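PDB 6OK1: lipid-transfer protein from Thermomonospora curvata, which is of unknown detailed function but is named a lipid-transfer protein and has the two-part fold of the thiolase superfamily. Local coordinates for residues A11-T16 and G350-V355; Q276-A279 and N284-D287; A291-H296 and L302-E307; L308-R313 and G329-N334. All blocks are in the same frame, centred on the assembly; numbering follows the deposited sequence.

Contact 1: residues A11-T16 and G350-V355; sequences AGIGAT and GIAEAV
Helix-on-sheet packing of the thiolase fold joins Ile-13 on strand 8-15 to Ala-352 and Val-355 on helix 348-359, so a strand from the N-terminal half of the chain meets a helix from the C-terminal half. The backbones come closest at Ile-13 and Ala-352, whose CA atoms are 6.1 Å apart. Ala-352 and Val-355 are three positions apart and therefore lie on neighbouring turns of the helix, and the branched side chain of Ile-13 reaches both. Its CG2 does most of the touching: it lies 3.8 Å from CG1 of Val-355 and 4.3 Å from CB of Ala-352. The Ile-13 and Val-355 side chains lie alongside each other head to tail, with no polar bond between the segments. Ile-13 holds CG1 between its backbone N and carbonyl carbon (chi1 64°), which leaves CG2 beside the N, facing Val-355, while the longer CG1-CD1 branch reaches toward the backbone of Ala-352. The strand is irregular just before this point, where Ala-11 and Gly-12 both face Val-225 of strand 219-228 in a classic beta bulge; the backbone N of Ile-13 is bonded to Asp-40 OD2. Leu-224 of strand 219-228 touches both Ile-13 and Ile-351, and Leu-387 of strand 382-388 packs on Val-355, extending the apolar layer beneath the helix. With only a methyl at Ala-352, the helix backbone lies near the strand, and CD1 of Ile-13 ends 4.1 Å from the carbonyl O of Ala-352, a van der Waals contact.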
loop_
_atom_site.group_PDB
_atom_site.type_symbol
_atom_site.label_atom_id
_atom_site.label_comp_id
_atom_site.label_asym_id
_atom_site.label_seq_id
_atom_site.Cartn_x
_atom_site.Cartn_y
_atom_site.Cartn_z
ATOM N N ALA A 11 21.586 -9.865 -2.512
ATOM C CA ALA A 11 22.333 -11.102 -2.481
ATOM C C ALA A 11 21.650 -12.226 -3.223
ATOM O O ALA A 11 22.305 -13.224 -3.533
ATOM C CB ALA A 11 22.557 -11.542 -1.031
ATOM N N GLY A 12 20.353 -12.092 -3.497
ATOM C CA GLY A 12 19.611 -13.130 -4.174
ATOM C C GLY A 12 18.590 -12.548 -5.119
ATOM O O GLY A 12 17.968 -11.521 -4.823
ATOM N N ILE A 13 18.435 -13.218 -6.262
ATOM C CA ILE A 13 17.392 -12.948 -7.239
ATOM C C ILE A 13 16.700 -14.261 -7.583
ATOM O O ILE A 13 17.314 -15.332 -7.627
ATOM C CB ILE A 13 17.936 -12.256 -8.513
ATOM C CG1 ILE A 13 18.923 -13.171 -9.253
ATOM C CG2 ILE A 13 18.587 -10.921 -8.131
ATOM C CD1 ILE A 13 19.478 -12.567 -10.526
ATOM N N GLY A 14 15.403 -14.169 -7.837
ATOM C CA GLY A 14 14.625 -15.341 -8.173
ATOM C C GLY A 14 13.436 -14.956 -9.009
ATOM O O GLY A 14 12.809 -13.917 -8.779
ATOM N N ALA A 15 13.112 -15.789 -9.985
ATOM C CA ALA A 15 12.008 -15.493 -10.888
ATOM C C ALA A 15 11.351 -16.788 -11.331
ATOM O O ALA A 15 11.984 -17.851 -11.354
ATOM C CB ALA A 15 12.496 -14.715 -12.114
ATOM N N THR A 16 10.062 -16.694 -11.641
ATOM C CA THR A 16 9.389 -17.721 -12.411
ATOM C C THR A 16 9.769 -17.519 -13.861
ATOM O O THR A 16 10.410 -16.526 -14.222
ATOM C CB THR A 16 7.862 -17.641 -12.261
ATOM O OG1 THR A 16 7.367 -16.450 -12.891
ATOM C CG2 THR A 16 7.476 -17.639 -10.800
ATOM N N GLY A 350 13.941 -5.766 -14.208
ATOM C CA GLY A 350 15.075 -4.917 -14.535
ATOM C C GLY A 350 16.056 -4.782 -13.388
ATOM O O GLY A 350 17.267 -4.684 -13.604
ATOM N N ILE A 351 15.555 -4.751 -12.155
ATOM C CA ILE A 351 16.468 -4.735 -11.016
ATOM C C ILE A 351 17.292 -6.012 -11.012
ATOM O O ILE A 351 18.496 -5.985 -10.769
ATOM C CB ILE A 351 15.687 -4.540 -9.694
ATOM C CG1 ILE A 351 14.877 -3.232 -9.739
ATOM C CG2 ILE A 351 16.642 -4.503 -8.521
ATOM C CD1 ILE A 351 13.910 -3.010 -8.557
ATOM N N ALA A 352 16.663 -7.148 -11.307
ATOM C CA ALA A 352 17.407 -8.406 -11.358
ATOM C C ALA A 352 18.523 -8.346 -12.395
ATOM O O ALA A 352 19.633 -8.822 -12.144
ATOM C CB ALA A 352 16.453 -9.552 -11.658
ATOM N N GLU A 353 18.246 -7.774 -13.578
ATOM C CA GLU A 353 19.288 -7.664 -14.597
ATOM C C GLU A 353 20.438 -6.797 -14.106
ATOM O O GLU A 353 21.603 -7.117 -14.344
ATOM C CB GLU A 353 18.721 -7.102 -15.904
ATOM C CG GLU A 353 19.772 -6.769 -16.975
ATOM C CD GLU A 353 20.474 -8.001 -17.560
ATOM O OE1 GLU A 353 20.078 -9.151 -17.276
ATOM O OE2 GLU A 353 21.435 -7.795 -18.316
ATOM N N ALA A 354 20.130 -5.704 -13.401
ATOM C CA ALA A 354 21.181 -4.860 -12.837
ATOM C C ALA A 354 22.064 -5.656 -11.889
ATOM O O ALA A 354 23.288 -5.480 -11.856
ATOM C CB ALA A 354 20.540 -3.674 -12.115
ATOM N N VAL A 355 21.452 -6.532 -11.102
ATOM C CA VAL A 355 22.214 -7.391 -10.206
ATOM C C VAL A 355 23.147 -8.296 -11.010
ATOM O O VAL A 355 24.334 -8.450 -10.686
ATOM C CB VAL A 355 21.257 -8.207 -9.318
ATOM C CG1 VAL A 355 22.028 -9.299 -8.545
ATOM C CG2 VAL A 355 20.491 -7.285 -8.328
#

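Contact 2: residues Q276-A279 and N284-D287; sequences QLYA and NPSD
Tyr-278 carries the whole contact from helix 268-281, laying its ring against Asn-284 and Pro-285 of the loop that follows. Earlier on the helix, Gln-276 turns elsewhere: its NE2 is bonded to Gln-247 O and Leu-272 O, and its side chain packs on Lys-74 of a second subunit. Leu-277 faces the sheet, touching Ala-246, Leu-373 and Ile-386. At Tyr-278 CG stands beside the backbone N, opposite the carbonyl carbon (chi1 -66°), which directs the ring out to the proline. Pro-285 CD sits over one ring face, 4.0 Å from the Tyr-278 centroid and 15° off the normal, a CH-pi contact. Pro-285 CG is displaced toward the phenol end, 3.7 Å from Tyr-278 CZ. Nearer CD1 and CE1 the peptide leading into the proline comes in as well, with Tyr-278 CE1 3.8 Å from Asn-284 C. The hydroxyl rests against the proline ring and is hydrogen-bonded to Leu-308 O. The proline is presented by a compact 3-10 turn: Asp-287 N bonds Asn-284 O at 2.9 Å, while Asn-284 N gives a nearly straight bond, 2.8 Å long, to Asp-287 OD2. This is the helix-to-strand return of a beta-alpha-beta crossover, in which helix 268-281 links the parallel strands 240-248 and 290-292 of the thiolase-type sheet, with strands 382-388 and 371-375 between them.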
loop_
_atom_site.group_PDB
_atom_site.type_symbol
_atom_site.label_atom_id
_atom_site.label_comp_id
_atom_site.label_asym_id
_atom_site.label_seq_id
_atom_site.Cartn_x
_atom_site.Cartn_y
_atom_site.Cartn_z
ATOM N N GLN A 276 19.291 12.420 -5.831
ATOM C CA GLN A 276 19.532 11.685 -4.604
ATOM C C GLN A 276 20.486 10.522 -4.839
ATOM O O GLN A 276 21.354 10.250 -4.001
ATOM C CB GLN A 276 18.211 11.178 -4.027
ATOM C CG GLN A 276 17.315 12.260 -3.564
ATOM C CD GLN A 276 15.951 11.710 -3.254
ATOM O OE1 GLN A 276 15.716 11.218 -2.159
ATOM N NE2 GLN A 276 15.067 11.732 -4.236
ATOM N N LEU A 277 20.306 9.789 -5.944
ATOM C CA LEU A 277 21.180 8.651 -6.227
ATOM C C LEU A 277 22.624 9.091 -6.311
ATOM O O LEU A 277 23.517 8.421 -5.781
ATOM C CB LEU A 277 20.808 7.981 -7.528
ATOM C CG LEU A 277 19.422 7.368 -7.568
ATOM C CD1 LEU A 277 19.155 6.790 -8.961
ATOM C CD2 LEU A 277 19.324 6.285 -6.512
ATOM N N TYR A 278 22.884 10.179 -7.024
ATOM C CA TYR A 278 24.268 10.641 -7.156
ATOM C C TYR A 278 24.807 11.184 -5.836
ATOM O O TYR A 278 25.983 10.968 -5.500
ATOM C CB TYR A 278 24.359 11.697 -8.252
ATOM C CG TYR A 278 24.072 11.159 -9.619
ATOM C CD1 TYR A 278 24.691 9.997 -10.077
ATOM C CD2 TYR A 278 23.153 11.790 -10.452
ATOM C CE1 TYR A 278 24.421 9.483 -11.319
ATOM C CE2 TYR A 278 22.881 11.281 -11.717
ATOM C CZ TYR A 278 23.523 10.128 -12.141
ATOM O OH TYR A 278 23.278 9.593 -13.376
ATOM N N ALA A 279 23.991 11.915 -5.084
ATOM C CA ALA A 279 24.462 12.437 -3.807
ATOM C C ALA A 279 24.719 11.311 -2.810
ATOM O O ALA A 279 25.700 11.352 -2.050
ATOM C CB ALA A 279 23.458 13.436 -3.243
ATOM N N ASN A 284 28.931 10.382 -10.098
ATOM C CA ASN A 284 28.456 11.202 -11.195
ATOM C C ASN A 284 27.939 10.326 -12.316
ATOM O O ASN A 284 28.207 9.120 -12.362
ATOM C CB ASN A 284 29.595 12.085 -11.736
ATOM C CG ASN A 284 30.097 13.065 -10.723
ATOM O OD1 ASN A 284 29.316 13.607 -9.954
ATOM N ND2 ASN A 284 31.407 13.312 -10.718
ATOM N N PRO A 285 27.207 10.901 -13.263
ATOM C CA PRO A 285 26.799 10.100 -14.429
ATOM C C PRO A 285 27.971 9.383 -15.095
ATOM O O PRO A 285 27.836 8.225 -15.522
ATOM C CB PRO A 285 26.152 11.146 -15.350
ATOM C CG PRO A 285 25.622 12.219 -14.413
ATOM C CD PRO A 285 26.584 12.239 -13.236
ATOM N N SER A 286 29.135 10.037 -15.191
ATOM C CA SER A 286 30.278 9.414 -15.850
ATOM C C SER A 286 30.715 8.128 -15.160
ATOM O O SER A 286 31.421 7.318 -15.766
ATOM C CB SER A 286 31.460 10.393 -15.883
ATOM O OG SER A 286 31.865 10.674 -14.562
ATOM N N ASP A 287 30.342 7.932 -13.896
ATOM C CA ASP A 287 30.713 6.721 -13.188
ATOM C C ASP A 287 29.772 5.561 -13.451
ATOM O O ASP A 287 30.057 4.450 -13.001
ATOM C CB ASP A 287 30.757 6.993 -11.688
ATOM C CG ASP A 287 31.749 8.069 -11.325
ATOM O OD1 ASP A 287 32.917 7.991 -11.767
ATOM O OD2 ASP A 287 31.362 9.006 -10.612
#

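Contact 3: residues A291-H296 and L302-E307; sequences AILYDH and LPQLEE
Gln-304 and Leu-293 dominate this contact, in which the chain leaving strand 290-292 of the thiolase-type sheet packs on the short helix 301-307 next in sequence. Gln-304 reaches across with an extended side chain and gives its NE2 proton to Tyr-294 O at 3.0 Å. The bond is somewhat bent, 145° at the hydrogen, but it lies in the carbonyl plane on a lone pair of Tyr-294 O and close to the amide plane of the glutamine. Other bonds fix the amide's rotation: NE2 also binds Leu-300 O, and OE1 binds Thr-375 OG1, a hydroxyl that in turn is bonded to Tyr-294 N. Both ends of this buried amide are thus satisfied, and Gln-304 ties the loop at Tyr-294 to the helix. The Leu-293 side chain lies alongside that of Gln-304, pointing the other way, its CD2 3.9 Å from Gln-304 OE1. Its chi1 of -62° places CG beside the backbone N and carries the two methyls toward the helix. There Leu-305, which also touches Phe-319 and Ile-320 of helix 316-321, crosses it at about a right angle, and the packing is tight where Leu-293 CD1 meets Leu-305 CD2 at 3.5 Å.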
loop_
_atom_site.group_PDB
_atom_site.type_symbol
_atom_site.label_atom_id
_atom_site.label_comp_id
_atom_site.label_asym_id
_atom_site.label_seq_id
_atom_site.Cartn_x
_atom_site.Cartn_y
_atom_site.Cartn_z
ATOM N N ALA A 291 22.872 1.157 -17.777
ATOM C CA ALA A 291 21.586 1.647 -17.278
ATOM C C ALA A 291 20.449 0.701 -17.628
ATOM O O ALA A 291 20.348 0.216 -18.759
ATOM C CB ALA A 291 21.257 3.032 -17.841
ATOM N N ILE A 292 19.566 0.481 -16.663
ATOM C CA ILE A 292 18.328 -0.250 -16.879
ATOM C C ILE A 292 17.230 0.805 -16.779
ATOM O O ILE A 292 16.908 1.255 -15.675
ATOM C CB ILE A 292 18.143 -1.378 -15.857
ATOM C CG1 ILE A 292 19.319 -2.375 -15.866
ATOM C CG2 ILE A 292 16.775 -2.080 -16.081
ATOM C CD1 ILE A 292 19.567 -3.079 -17.176
ATOM N N LEU A 293 16.712 1.254 -17.932
ATOM C CA LEU A 293 15.811 2.399 -18.018
ATOM C C LEU A 293 14.412 1.893 -18.338
ATOM O O LEU A 293 14.188 1.277 -19.388
ATOM C CB LEU A 293 16.295 3.412 -19.061
ATOM C CG LEU A 293 17.666 4.022 -18.739
ATOM C CD1 LEU A 293 18.027 5.047 -19.828
ATOM C CD2 LEU A 293 17.689 4.654 -17.335
ATOM N N TYR A 294 13.485 2.133 -17.405
ATOM C CA TYR A 294 12.119 1.636 -17.514
ATOM C C TYR A 294 11.505 2.026 -18.846
ATOM O O TYR A 294 11.501 3.202 -19.235
ATOM C CB TYR A 294 11.297 2.203 -16.368
ATOM C CG TYR A 294 10.024 1.452 -16.016
ATOM C CD1 TYR A 294 8.841 1.668 -16.713
ATOM C CD2 TYR A 294 10.003 0.606 -14.920
ATOM C CE1 TYR A 294 7.663 1.024 -16.315
ATOM C CE2 TYR A 294 8.851 -0.032 -14.521
ATOM C CZ TYR A 294 7.684 0.189 -15.212
ATOM O OH TYR A 294 6.543 -0.459 -14.797
ATOM N N ASP A 295 10.918 1.039 -19.507
ATOM C CA ASP A 295 10.641 1.135 -20.929
ATOM C C ASP A 295 9.377 0.366 -21.280
ATOM O O ASP A 295 9.323 -0.319 -22.305
ATOM C CB ASP A 295 11.814 0.606 -21.742
ATOM C CG ASP A 295 12.055 -0.861 -21.501
ATOM O OD1 ASP A 295 11.918 -1.282 -20.339
ATOM O OD2 ASP A 295 12.385 -1.575 -22.470
ATOM N N HIS A 296 8.335 0.466 -20.445
ATOM C CA HIS A 296 7.058 -0.127 -20.851
ATOM C C HIS A 296 6.505 0.575 -22.078
ATOM O O HIS A 296 5.827 -0.055 -22.896
ATOM C CB HIS A 296 6.041 -0.155 -19.722
ATOM C CG HIS A 296 5.631 1.182 -19.206
ATOM N ND1 HIS A 296 6.454 2.286 -19.238
ATOM C CD2 HIS A 296 4.474 1.589 -18.624
ATOM C CE1 HIS A 296 5.835 3.308 -18.670
ATOM N NE2 HIS A 296 4.629 2.916 -18.304
ATOM N N LEU A 302 13.809 8.769 -23.466
ATOM C CA LEU A 302 14.623 9.895 -23.874
ATOM C C LEU A 302 14.740 10.938 -22.753
ATOM O O LEU A 302 15.856 11.287 -22.386
ATOM C CB LEU A 302 14.096 10.498 -25.181
ATOM C CG LEU A 302 14.574 9.809 -26.469
ATOM C CD1 LEU A 302 13.959 8.428 -26.612
ATOM C CD2 LEU A 302 14.217 10.613 -27.712
ATOM N N PRO A 303 13.631 11.433 -22.199
ATOM C CA PRO A 303 13.796 12.377 -21.074
ATOM C C PRO A 303 14.448 11.755 -19.849
ATOM O O PRO A 303 15.075 12.483 -19.073
ATOM C CB PRO A 303 12.357 12.847 -20.797
ATOM C CG PRO A 303 11.459 11.785 -21.442
ATOM C CD PRO A 303 12.241 11.335 -22.648
ATOM N N GLN A 304 14.346 10.437 -19.650
ATOM C CA GLN A 304 15.069 9.820 -18.547
ATOM C C GLN A 304 16.565 10.059 -18.685
ATOM O O GLN A 304 17.239 10.416 -17.714
ATOM C CB GLN A 304 14.795 8.327 -18.489
ATOM C CG GLN A 304 13.469 7.958 -17.879
ATOM C CD GLN A 304 13.377 6.474 -17.742
ATOM O OE1 GLN A 304 13.989 5.877 -16.849
ATOM N NE2 GLN A 304 12.680 5.853 -18.673
ATOM N N LEU A 305 17.103 9.869 -19.890
ATOM C CA LEU A 305 18.537 10.091 -20.086
ATOM C C LEU A 305 18.924 11.522 -19.743
ATOM O O LEU A 305 19.997 11.783 -19.170
ATOM C CB LEU A 305 18.917 9.752 -21.532
ATOM C CG LEU A 305 18.862 8.261 -21.894
ATOM C CD1 LEU A 305 18.776 8.073 -23.406
ATOM C CD2 LEU A 305 20.087 7.522 -21.302
ATOM N N GLU A 306 18.056 12.460 -20.080
ATOM C CA GLU A 306 18.321 13.865 -19.815
ATOM C C GLU A 306 18.192 14.193 -18.332
ATOM O O GLU A 306 19.044 14.900 -17.769
ATOM C CB GLU A 306 17.384 14.700 -20.673
ATOM C CG GLU A 306 17.594 14.393 -22.148
ATOM C CD GLU A 306 16.540 14.988 -23.054
ATOM O OE1 GLU A 306 15.745 15.808 -22.566
ATOM O OE2 GLU A 306 16.536 14.679 -24.262
ATOM N N GLU A 307 17.152 13.675 -17.679
ATOM C CA GLU A 307 16.972 13.913 -16.253
ATOM C C GLU A 307 18.136 13.375 -15.442
ATOM O O GLU A 307 18.476 13.952 -14.399
ATOM C CB GLU A 307 15.675 13.267 -15.770
ATOM C CG GLU A 307 14.402 13.963 -16.278
ATOM C CD GLU A 307 14.185 15.352 -15.708
ATOM O OE1 GLU A 307 14.885 15.748 -14.741
ATOM O OE2 GLU A 307 13.323 16.083 -16.246
#

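Contact 4: residues L308-R313 and G329-N334; sequences LGFCAR and GRLPCN
Apolar packing between Phe-310 and Leu-331 forms the centre of this loop-to-loop contact. Leu-331 CD2 stands almost exactly over the middle of the ring, 3.7 Å from the Phe-310 centroid and 6° off its normal, a CH-pi contact. The other methyl, CD1, drops toward the rim and lies 3.8 Å from Phe-310 CE1. CG of Leu-331 is opposite its backbone N (chi1 -168°), which points the isobutyl fork at the ring.

The charged group comes in at the ring's edge rather than over its face. Arg-330 NH2 lies near the ring plane, 3.9 Å from Phe-310 CD1, with guanidinium and ring planes 86° apart, so the ring rim addresses a guanidinium face. The bond from NH1 to Ile-288 O holds the group; NH2 adds a weak one to Pro-285 O.

One water completes the contact by bridging the backbone and the charge: it donates to Phe-310 O at 2.9 Å and accepts from Arg-330 NE at 2.8 Å.

Phe-310 follows Gly-309, where a Schellman motif ends helix 301-307. Leu-305 of that helix packs on both Phe-310 and Leu-331, while Phe-319 of helix 316-321 touches Arg-330 and Leu-331. Backbone bonds of Pro-332 and Asn-334 with Ala-291 set 329-334 beside strand 290-292.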
loop_
_atom_site.group_PDB
_atom_site.type_symbol
_atom_site.label_atom_id
_atom_site.label_comp_id
_atom_site.label_asym_id
_atom_site.label_seq_id
_atom_site.Cartn_x
_atom_site.Cartn_y
_atom_site.Cartn_z
ATOM N N LEU A 308 18.707 12.260 -15.864
ATOM C CA LEU A 308 19.777 11.598 -15.124
ATOM C C LEU A 308 21.165 12.103 -15.511
ATOM O O LEU A 308 22.162 11.600 -14.984
ATOM C CB LEU A 308 19.684 10.081 -15.331
ATOM C CG LEU A 308 18.362 9.459 -14.837
ATOM C CD1 LEU A 308 18.236 8.022 -15.335
ATOM C CD2 LEU A 308 18.246 9.514 -13.336
ATOM N N GLY A 309 21.247 13.088 -16.403
ATOM C CA GLY A 309 22.498 13.755 -16.688
ATOM C C GLY A 309 23.402 13.081 -17.704
ATOM O O GLY A 309 24.589 13.442 -17.788
ATOM N N PHE A 310 22.905 12.114 -18.469
ATOM C CA PHE A 310 23.741 11.445 -19.462
ATOM C C PHE A 310 23.881 12.235 -20.754
ATOM O O PHE A 310 24.809 11.973 -21.530
ATOM C CB PHE A 310 23.187 10.058 -19.767
ATOM C CG PHE A 310 23.247 9.136 -18.605
ATOM C CD1 PHE A 310 24.472 8.704 -18.108
ATOM C CD2 PHE A 310 22.090 8.700 -17.992
ATOM C CE1 PHE A 310 24.531 7.851 -17.017
ATOM C CE2 PHE A 310 22.144 7.847 -16.890
ATOM C CZ PHE A 310 23.367 7.429 -16.402
ATOM N N CYS A 311 22.991 13.189 -21.006
ATOM C CA CYS A 311 23.098 14.081 -22.155
ATOM C C CYS A 311 22.315 15.346 -21.819
ATOM O O CYS A 311 21.620 15.408 -20.801
ATOM C CB CYS A 311 22.575 13.405 -23.417
ATOM S SG CYS A 311 20.823 12.953 -23.246
ATOM N N ALA A 312 22.424 16.349 -22.687
ATOM C CA ALA A 312 21.764 17.631 -22.493
ATOM C C ALA A 312 20.264 17.533 -22.778
ATOM O O ALA A 312 19.798 16.631 -23.480
ATOM C CB ALA A 312 22.383 18.692 -23.410
ATOM N N ARG A 313 19.506 18.490 -22.228
ATOM C CA ARG A 313 18.072 18.576 -22.508
ATOM C C ARG A 313 17.813 18.588 -24.006
ATOM O O ARG A 313 18.434 19.356 -24.750
ATOM C CB ARG A 313 17.478 19.846 -21.897
ATOM C CG ARG A 313 17.425 19.883 -20.433
ATOM C CD ARG A 313 16.337 18.985 -19.950
ATOM N NE ARG A 313 16.343 18.952 -18.510
ATOM C CZ ARG A 313 15.615 18.116 -17.802
ATOM N NH1 ARG A 313 14.818 17.244 -18.423
ATOM N NH2 ARG A 313 15.699 18.167 -16.484
ATOM N N GLY A 329 28.766 0.652 -26.387
ATOM C CA GLY A 329 28.712 2.091 -26.258
ATOM C C GLY A 329 28.981 2.570 -24.841
ATOM O O GLY A 329 29.322 1.806 -23.937
ATOM N N ARG A 330 28.825 3.882 -24.660
ATOM C CA ARG A 330 29.153 4.491 -23.380
ATOM C C ARG A 330 28.200 4.031 -22.279
ATOM O O ARG A 330 28.610 3.912 -21.114
ATOM C CB ARG A 330 29.140 6.021 -23.522
ATOM C CG ARG A 330 29.328 6.803 -22.230
ATOM C CD ARG A 330 27.995 7.293 -21.713
ATOM N NE ARG A 330 28.076 7.922 -20.397
ATOM C CZ ARG A 330 28.266 7.259 -19.261
ATOM N NH1 ARG A 330 28.422 5.942 -19.269
ATOM N NH2 ARG A 330 28.297 7.915 -18.106
ATOM N N LEU A 331 26.943 3.751 -22.613
ATOM C CA LEU A 331 25.924 3.447 -21.608
ATOM C C LEU A 331 25.086 2.266 -22.074
ATOM O O LEU A 331 23.918 2.420 -22.459
ATOM C CB LEU A 331 25.031 4.659 -21.335
ATOM C CG LEU A 331 24.137 4.503 -20.089
ATOM C CD1 LEU A 331 24.967 4.523 -18.810
ATOM C CD2 LEU A 331 23.026 5.577 -19.996
ATOM N N PRO A 332 25.659 1.066 -22.040
ATOM C CA PRO A 332 24.899 -0.144 -22.357
ATOM C C PRO A 332 23.600 -0.160 -21.578
ATOM O O PRO A 332 23.587 0.047 -20.365
ATOM C CB PRO A 332 25.830 -1.277 -21.912
ATOM C CG PRO A 332 27.191 -0.704 -21.992
ATOM C CD PRO A 332 27.054 0.759 -21.659
ATOM N N CYS A 333 22.504 -0.401 -22.286
ATOM C CA CYS A 333 21.181 -0.174 -21.727
ATOM C C CYS A 333 20.293 -1.382 -21.940
ATOM O O CYS A 333 20.249 -1.957 -23.034
ATOM C CB CYS A 333 20.572 1.059 -22.369
ATOM S SG CYS A 333 18.930 1.525 -21.708
ATOM N N ASN A 334 19.544 -1.733 -20.898
ATOM C CA ASN A 334 18.505 -2.749 -20.995
ATOM C C ASN A 334 19.053 -4.015 -21.650
ATOM O O ASN A 334 18.475 -4.565 -22.597
ATOM C CB ASN A 334 17.292 -2.201 -21.737
ATOM C CG ASN A 334 16.550 -1.141 -20.929
ATOM O OD1 ASN A 334 16.827 -0.977 -19.739
ATOM N ND2 ASN A 334 15.596 -0.449 -21.545
HETATM O O HOH W 1 27.225 10.525 -20.922
#

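Overall arrangement
Contacts 2, 3 and 4 cluster within the C-terminal thiolase-like half, and contact 1 joins that half to the N-terminal one. Contacts 3 and 4 are closest, with centres about 8 Å apart, linked by Leu-293 N to Asn-334 OD1 (2.9 Å) and by the salt bridge between Glu-307 OE2 and Arg-313 NH1. Contact 2 lies about 12 Å from contact 4, centre to centre, and touches it through Tyr-278 and Pro-285. Contact 1, its centre about 19 Å from that of contact 3, meets it where Ile-292 packs on Gly-350, Glu-353 and Ala-354; both reach the same sheet. The sodium ligands, Val-48, Ile-70 and Glu-72, belong to none of these segments.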